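PDB 4XA9: gala protein type 1, 3 or 4 from Legionella pneumophila subsp. pneumophila, which is a leucine-rich repeat protein that probably binds small GTPases and may act as a GTPase activator. Local coordinates for residues M2-L6 with S7-K11; N30-P33 with L34-E37; N58-K61 with L62-K66. All blocks are in the same frame, centred on the assembly; numbering follows the deposited sequence. Where two conformers were deposited one is given.

Contact 1. Residues M2-L6 with S7-K11; sequences MVLTL and SDLEK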
# COMPACT_ATOMS: atom_id res chain seq x y z
N MET A 2 -24.29 -5.09 17.25
CA MET A 2 -24.08 -4.14 18.33
C MET A 2 -23.33 -2.90 17.86
O MET A 2 -23.26 -1.91 18.59
CB MET A 2 -23.32 -4.79 19.49
CG MET A 2 -24.15 -5.84 20.25
SD MET A 2 -23.36 -6.41 21.76
CE MET A 2 -21.85 -7.12 21.10
N VAL A 3 -22.79 -2.95 16.64
CA VAL A 3 -22.07 -1.80 16.11
C VAL A 3 -22.79 -1.17 14.92
O VAL A 3 -23.07 0.03 14.92
CB VAL A 3 -20.64 -2.19 15.69
CG1 VAL A 3 -19.92 -0.98 15.10
CG2 VAL A 3 -19.86 -2.71 16.90
N LEU A 4 -23.10 -1.97 13.91
CA LEU A 4 -23.75 -1.47 12.70
C LEU A 4 -25.12 -0.88 13.01
O LEU A 4 -25.93 -1.50 13.69
CB LEU A 4 -23.88 -2.59 11.67
CG LEU A 4 -24.45 -2.19 10.30
CD1 LEU A 4 -23.51 -1.19 9.63
CD2 LEU A 4 -24.63 -3.42 9.43
N THR A 5 -25.38 0.32 12.50
CA THR A 5 -26.67 0.98 12.71
C THR A 5 -27.36 1.26 11.39
O THR A 5 -26.71 1.24 10.34
CB THR A 5 -26.51 2.32 13.46
OG1 THR A 5 -25.78 3.23 12.64
CG2 THR A 5 -25.77 2.11 14.77
N LEU A 6 -28.66 1.53 11.44
CA LEU A 6 -29.42 1.94 10.26
C LEU A 6 -28.85 3.22 9.64
O LEU A 6 -28.86 3.38 8.43
CB LEU A 6 -30.89 2.16 10.61
CG LEU A 6 -31.74 0.91 10.85
CD1 LEU A 6 -33.19 1.27 11.19
CD2 LEU A 6 -31.67 -0.01 9.65
N SER A 7 -28.36 4.12 10.49
CA SER A 7 -27.75 5.36 10.02
C SER A 7 -26.49 5.09 9.21
O SER A 7 -26.27 5.71 8.17
CB SER A 7 -27.43 6.27 11.21
OG SER A 7 -26.86 7.49 10.78
N ASP A 8 -25.66 4.16 9.68
CA ASP A 8 -24.48 3.73 8.93
C ASP A 8 -24.87 3.22 7.54
O ASP A 8 -24.27 3.61 6.54
CB ASP A 8 -23.73 2.61 9.66
CG ASP A 8 -23.09 3.07 10.96
OD1 ASP A 8 -22.73 4.26 11.06
OD2 ASP A 8 -22.94 2.22 11.86
N LEU A 9 -25.87 2.36 7.50
CA LEU A 9 -26.31 1.75 6.26
C LEU A 9 -26.81 2.77 5.24
O LEU A 9 -26.48 2.68 4.06
CB LEU A 9 -27.39 0.70 6.55
CG LEU A 9 -26.85 -0.57 7.20
CD1 LEU A 9 -27.95 -1.39 7.85
CD2 LEU A 9 -26.11 -1.41 6.16
N GLU A 10 -27.61 3.75 5.67
CA GLU A 10 -28.15 4.69 4.70
C GLU A 10 -27.11 5.73 4.28
O GLU A 10 -27.14 6.21 3.15
CB GLU A 10 -29.40 5.38 5.25
CG GLU A 10 -30.67 5.02 4.46
CD GLU A 10 -30.81 5.80 3.16
OE1 GLU A 10 -30.59 7.03 3.18
OE2 GLU A 10 -31.14 5.18 2.12
N LYS A 11 -26.19 6.08 5.16
CA LYS A 11 -25.11 6.98 4.76
C LYS A 11 -24.12 6.27 3.83
O LYS A 11 -23.53 6.89 2.95
CB LYS A 11 -24.39 7.54 5.99
CG LYS A 11 -25.29 8.42 6.84
CD LYS A 11 -24.61 8.88 8.11
CE LYS A 11 -25.40 10.00 8.76
NZ LYS A 11 -24.60 10.70 9.80
O HOH W 1 -21.54 2.18 13.89
O HOH W 2 -24.72 5.35 13.62
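The carboxylate of Asp8 turns back over Thr5, and OD2 is the oxygen that accepts from it. Thr5 N donates to OD2 of Asp8 from above the carboxylate plane, 39° out of it, at 3.2 Å. A water between Val3 O and Asp8 OD2 donates to both, so OD2 takes a backbone N-H and a water proton. OD1 of Asp8 has a weak, longer bond from a second water, which lies 2.6 Å from Thr5 OG1. At the CB end of Asp8, CD1 of Leu4 touches CB at 3.8 Å. The cap is reciprocal: Asp8 N donates to Thr5 OG1 at 3.1 Å, with an N-H...O angle of 163°. This pair of bonds is a capping box, with Thr5 at the N-cap of helix 6-12, the short helix that opens the leucine-rich repeat chain. OG1 can reach the amide because it stands between the backbone N and the carbonyl carbon of Thr5 (chi1 65°), while the methyl CG2 turns beside the N. Regular helical bonding follows, Leu9 N to Thr5 O and Glu10 N to Leu6 O. The negative side chain of Asp8 next to the helix start is probably favourable to the helix dipole. Apolar contacts flank the cap: CD2 of Leu4 meets CD2 of Leu9 at 4.1 Å, the two side chains crossing at about a right angle, and CD2 of Leu6 approaches CD1 of Leu9 at 4.4 Å. Leu4 and Leu9 are buried against helix 32-41, Leu4 on Leu35 and Leu9 on Leu34 and Phe38.

Contact 2. Residues N30-P33 with L34-E37; sequences NDIP and LLCE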
# COMPACT_ATOMS: atom_id res chain seq x y z
N ASN A 30 -21.14 -10.29 14.32
CA ASN A 30 -22.51 -10.14 14.74
C ASN A 30 -23.27 -9.07 14.01
O ASN A 30 -24.43 -9.01 14.15
CB ASN A 30 -22.61 -9.93 16.23
CG ASN A 30 -22.41 -11.22 16.99
OD1 ASN A 30 -22.63 -12.28 16.46
ND2 ASN A 30 -21.96 -11.12 18.23
N ASP A 31 -22.58 -8.23 13.27
CA ASP A 31 -23.21 -7.14 12.52
C ASP A 31 -23.62 -7.62 11.13
O ASP A 31 -24.34 -6.93 10.41
CB ASP A 31 -22.28 -5.94 12.39
CG ASP A 31 -22.00 -5.28 13.72
OD1 ASP A 31 -22.93 -4.66 14.29
OD2 ASP A 31 -20.85 -5.37 14.19
N ILE A 32 -23.16 -8.81 10.76
CA ILE A 32 -23.39 -9.29 9.40
C ILE A 32 -24.87 -9.61 9.11
O ILE A 32 -25.36 -9.26 8.04
CB ILE A 32 -22.51 -10.53 9.10
CG1 ILE A 32 -21.02 -10.17 9.26
CG2 ILE A 32 -22.76 -11.04 7.68
CD1 ILE A 32 -20.54 -9.07 8.33
N PRO A 33 -25.60 -10.25 10.06
CA PRO A 33 -27.03 -10.46 9.79
C PRO A 33 -27.82 -9.19 9.44
O PRO A 33 -28.60 -9.22 8.49
CB PRO A 33 -27.55 -11.07 11.09
CG PRO A 33 -26.38 -11.82 11.63
CD PRO A 33 -25.19 -10.93 11.31
N LEU A 34 -27.62 -8.11 10.19
CA LEU A 34 -28.31 -6.85 9.87
C LEU A 34 -27.92 -6.36 8.48
O LEU A 34 -28.77 -5.96 7.69
CB LEU A 34 -28.01 -5.78 10.91
CG LEU A 34 -28.60 -4.39 10.63
CD1 LEU A 34 -30.11 -4.45 10.53
CD2 LEU A 34 -28.18 -3.42 11.72
N LEU A 35 -26.62 -6.39 8.20
CA LEU A 35 -26.11 -6.05 6.87
C LEU A 35 -26.85 -6.80 5.75
O LEU A 35 -27.34 -6.19 4.80
CB LEU A 35 -24.62 -6.34 6.80
CG LEU A 35 -24.01 -6.26 5.40
CD1 LEU A 35 -24.05 -4.82 4.91
CD2 LEU A 35 -22.59 -6.81 5.40
N CYS A 36 -26.92 -8.13 5.88
CA CYS A 36 -27.55 -8.95 4.84
C CYS A 36 -29.03 -8.66 4.71
O CYS A 36 -29.59 -8.73 3.61
CB CYS A 36 -27.33 -10.43 5.12
SG CYS A 36 -25.60 -10.94 4.98
N GLU A 37 -29.67 -8.35 5.83
CA GLU A 37 -31.08 -7.98 5.81
C GLU A 37 -31.29 -6.73 4.98
O GLU A 37 -32.19 -6.67 4.14
CB GLU A 37 -31.60 -7.75 7.23
CG GLU A 37 -32.71 -8.68 7.60
CD GLU A 37 -33.44 -8.24 8.85
OE1 GLU A 37 -32.82 -7.57 9.71
OE2 GLU A 37 -34.64 -8.57 8.96
O HOH W 3 -26.53 -7.86 12.87
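Ile32 meets Leu35 and Cys36 in the N-terminal part of helix 32-41, which joins strands 19-21 and 47-49 in a beta-alpha-beta unit of the leucine-rich repeat fold. Pro33, Ile32 and Leu34 have the largest shares of the buried surface, in that order. Ile32 works through its carbonyl and its methyl groups. Cys36 N donates to Ile32 O at 2.9 Å, while CG2 of Ile32, anti to the backbone N, touches Cys36 SG at 3.9 Å. The other branch carries CD1 of Ile32 to 4.2 Å from CD2 of Leu35. Pro33 has no N-H to give, which an early helical position tolerates, and its carbonyl O receives Glu37 N at 3.0 Å. One residue earlier in the chain than Ile32, Asp31 O accepts Leu35 N at 3.2 Å. Beyond the two segments, Ile32 and Cys36 pack on Phe63 of helix 57-63, and Leu35 touches Leu22 and Leu50. Leu34 takes part through its backbone: a water accepts from Leu34 N at 2.9 Å and donates to Asn30 O at 2.7 Å, bridging the two.

Contact 3. Residues N58-K61 with L62-K66; sequences NGVK and LFVNK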
# COMPACT_ATOMS: atom_id res chain seq x y z
N ASN A 58 -16.21 -16.34 10.83
CA ASN A 58 -17.59 -16.52 11.25
C ASN A 58 -18.53 -15.51 10.60
O ASN A 58 -19.68 -15.82 10.29
CB ASN A 58 -17.70 -16.44 12.77
CG ASN A 58 -17.21 -17.70 13.45
OD1 ASN A 58 -17.20 -18.77 12.84
ND2 ASN A 58 -16.81 -17.58 14.71
N GLY A 59 -18.02 -14.31 10.38
CA GLY A 59 -18.80 -13.27 9.72
C GLY A 59 -19.02 -13.61 8.27
O GLY A 59 -20.09 -13.35 7.71
N VAL A 60 -18.00 -14.18 7.64
CA VAL A 60 -18.11 -14.64 6.26
C VAL A 60 -19.18 -15.72 6.14
O VAL A 60 -19.99 -15.69 5.21
CB VAL A 60 -16.76 -15.18 5.74
CG1 VAL A 60 -16.94 -15.83 4.38
CG2 VAL A 60 -15.74 -14.06 5.66
N LYS A 61 -19.19 -16.67 7.07
CA LYS A 61 -20.21 -17.73 7.08
C LYS A 61 -21.62 -17.16 7.12
O LYS A 61 -22.56 -17.77 6.61
CB LYS A 61 -20.00 -18.69 8.26
CG LYS A 61 -18.80 -19.60 8.11
CD LYS A 61 -18.73 -20.61 9.25
CE LYS A 61 -17.59 -21.59 9.04
NZ LYS A 61 -17.52 -22.59 10.15
N LEU A 62 -21.76 -16.00 7.76
CA LEU A 62 -23.05 -15.34 7.89
C LEU A 62 -23.39 -14.53 6.66
O LEU A 62 -24.53 -14.10 6.49
CB LEU A 62 -23.06 -14.45 9.13
CG LEU A 62 -22.92 -15.22 10.44
CD1 LEU A 62 -22.84 -14.29 11.64
CD2 LEU A 62 -24.09 -16.19 10.59
N PHE A 63 -22.40 -14.31 5.81
CA PHE A 63 -22.60 -13.47 4.64
C PHE A 63 -22.83 -14.27 3.37
O PHE A 63 -23.65 -13.89 2.53
CB PHE A 63 -21.40 -12.54 4.44
CG PHE A 63 -21.50 -11.72 3.19
CD1 PHE A 63 -22.27 -10.57 3.17
CD2 PHE A 63 -20.83 -12.10 2.04
CE1 PHE A 63 -22.37 -9.81 2.02
CE2 PHE A 63 -20.93 -11.35 0.88
CZ PHE A 63 -21.70 -10.20 0.87
N VAL A 64 -22.09 -15.36 3.22
CA VAL A 64 -22.03 -16.06 1.94
C VAL A 64 -23.37 -16.62 1.49
O VAL A 64 -24.12 -17.22 2.29
CB VAL A 64 -20.97 -17.18 2.01
CG1 VAL A 64 -21.12 -18.15 0.85
CG2 VAL A 64 -19.57 -16.56 2.00
N ASN A 65 -23.69 -16.38 0.22
CA ASN A 65 -24.93 -16.84 -0.41
C ASN A 65 -26.20 -16.30 0.26
O ASN A 65 -27.26 -16.92 0.21
CB ASN A 65 -24.96 -18.38 -0.44
CG ASN A 65 -23.95 -18.95 -1.42
OD1 ASN A 65 -23.81 -18.44 -2.53
ND2 ASN A 65 -23.23 -19.98 -1.00
N LYS A 66 -26.08 -15.12 0.87
CA LYS A 66 -27.22 -14.43 1.46
C LYS A 66 -27.78 -13.39 0.51
O LYS A 66 -28.96 -13.05 0.56
CB LYS A 66 -26.83 -13.75 2.78
CG LYS A 66 -26.56 -14.70 3.92
CD LYS A 66 -27.86 -15.07 4.62
CE LYS A 66 -27.63 -16.15 5.67
NZ LYS A 66 -26.74 -15.69 6.77
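The backbone of helix 57-63 mixes its bonding here, its carbonyls meeting amides three as well as four residues on, and the chain passes into a type II beta turn from Phe63 to Lys66. The helix belongs to the leucine-rich repeat fold, in the beta-alpha-beta unit that links strand 47-49 to strand 71-73. Leu62 N is held by two weak bonds, to Asn58 O and to Gly59 O, neither of them straight. Val60 O takes two donors of very different approach. Val64 N lies nearly in line with the C=O at 2.9 Å, with a C=O...N angle of 173°, whereas Phe63 N lies 66° out of the carbonyl plane at 2.8 Å. One oxygen thus accepts both a three-residue and a four-residue bond. Among the side chains, Val60 and Val64 meet obliquely: CG1 of Val60 lies 3.6 Å from CG2 of Val64. The same CG2 sits 3.4 Å from Val60 O, so one methyl packs beside both the carbonyl and the side chain of Val60. Both valines also reach Leu87 of helix 80-87, and Val60 touches Trp86 as well. Leu62 lays CG against Asn58 O at 3.3 Å, its side chain running back along the preceding turn and on to Ile32 of helix 32-41. Phe63 leaves the contact beyond CB: its CG is anti to the backbone N (chi1 175°), which carries the ring away from residues 58-61. At the turn, the side-chain OD1 and ND2 of Asn65 bond to Asn91 N and Glu89 O. Lys66 bends at its second torsion, and NZ donates to Leu62 O at 2.7 Å from above the carbonyl plane.

The three contacts lie in series along the chain at its N-terminal end, each on a successive helix. Contacts 1 and 2, with centres about 10 Å apart, are joined mainly through Asp31, whose OD1 is 2.7 Å from Leu4 N and 2.9 Å from Val3 N, so an aspartate of contact 2 holds the loop leading into the cap of contact 1. Contacts 2 and 3, about 9 Å apart between centres, meet by packing: Ile32 CG2 lies 3.5 Å from Gly59 O, and Cys36 SG 3.7 Å from Leu62 O. Contacts 1 and 3 do not touch, their nearest atoms being about 10 Å apart, and helix 32-41 bridges them.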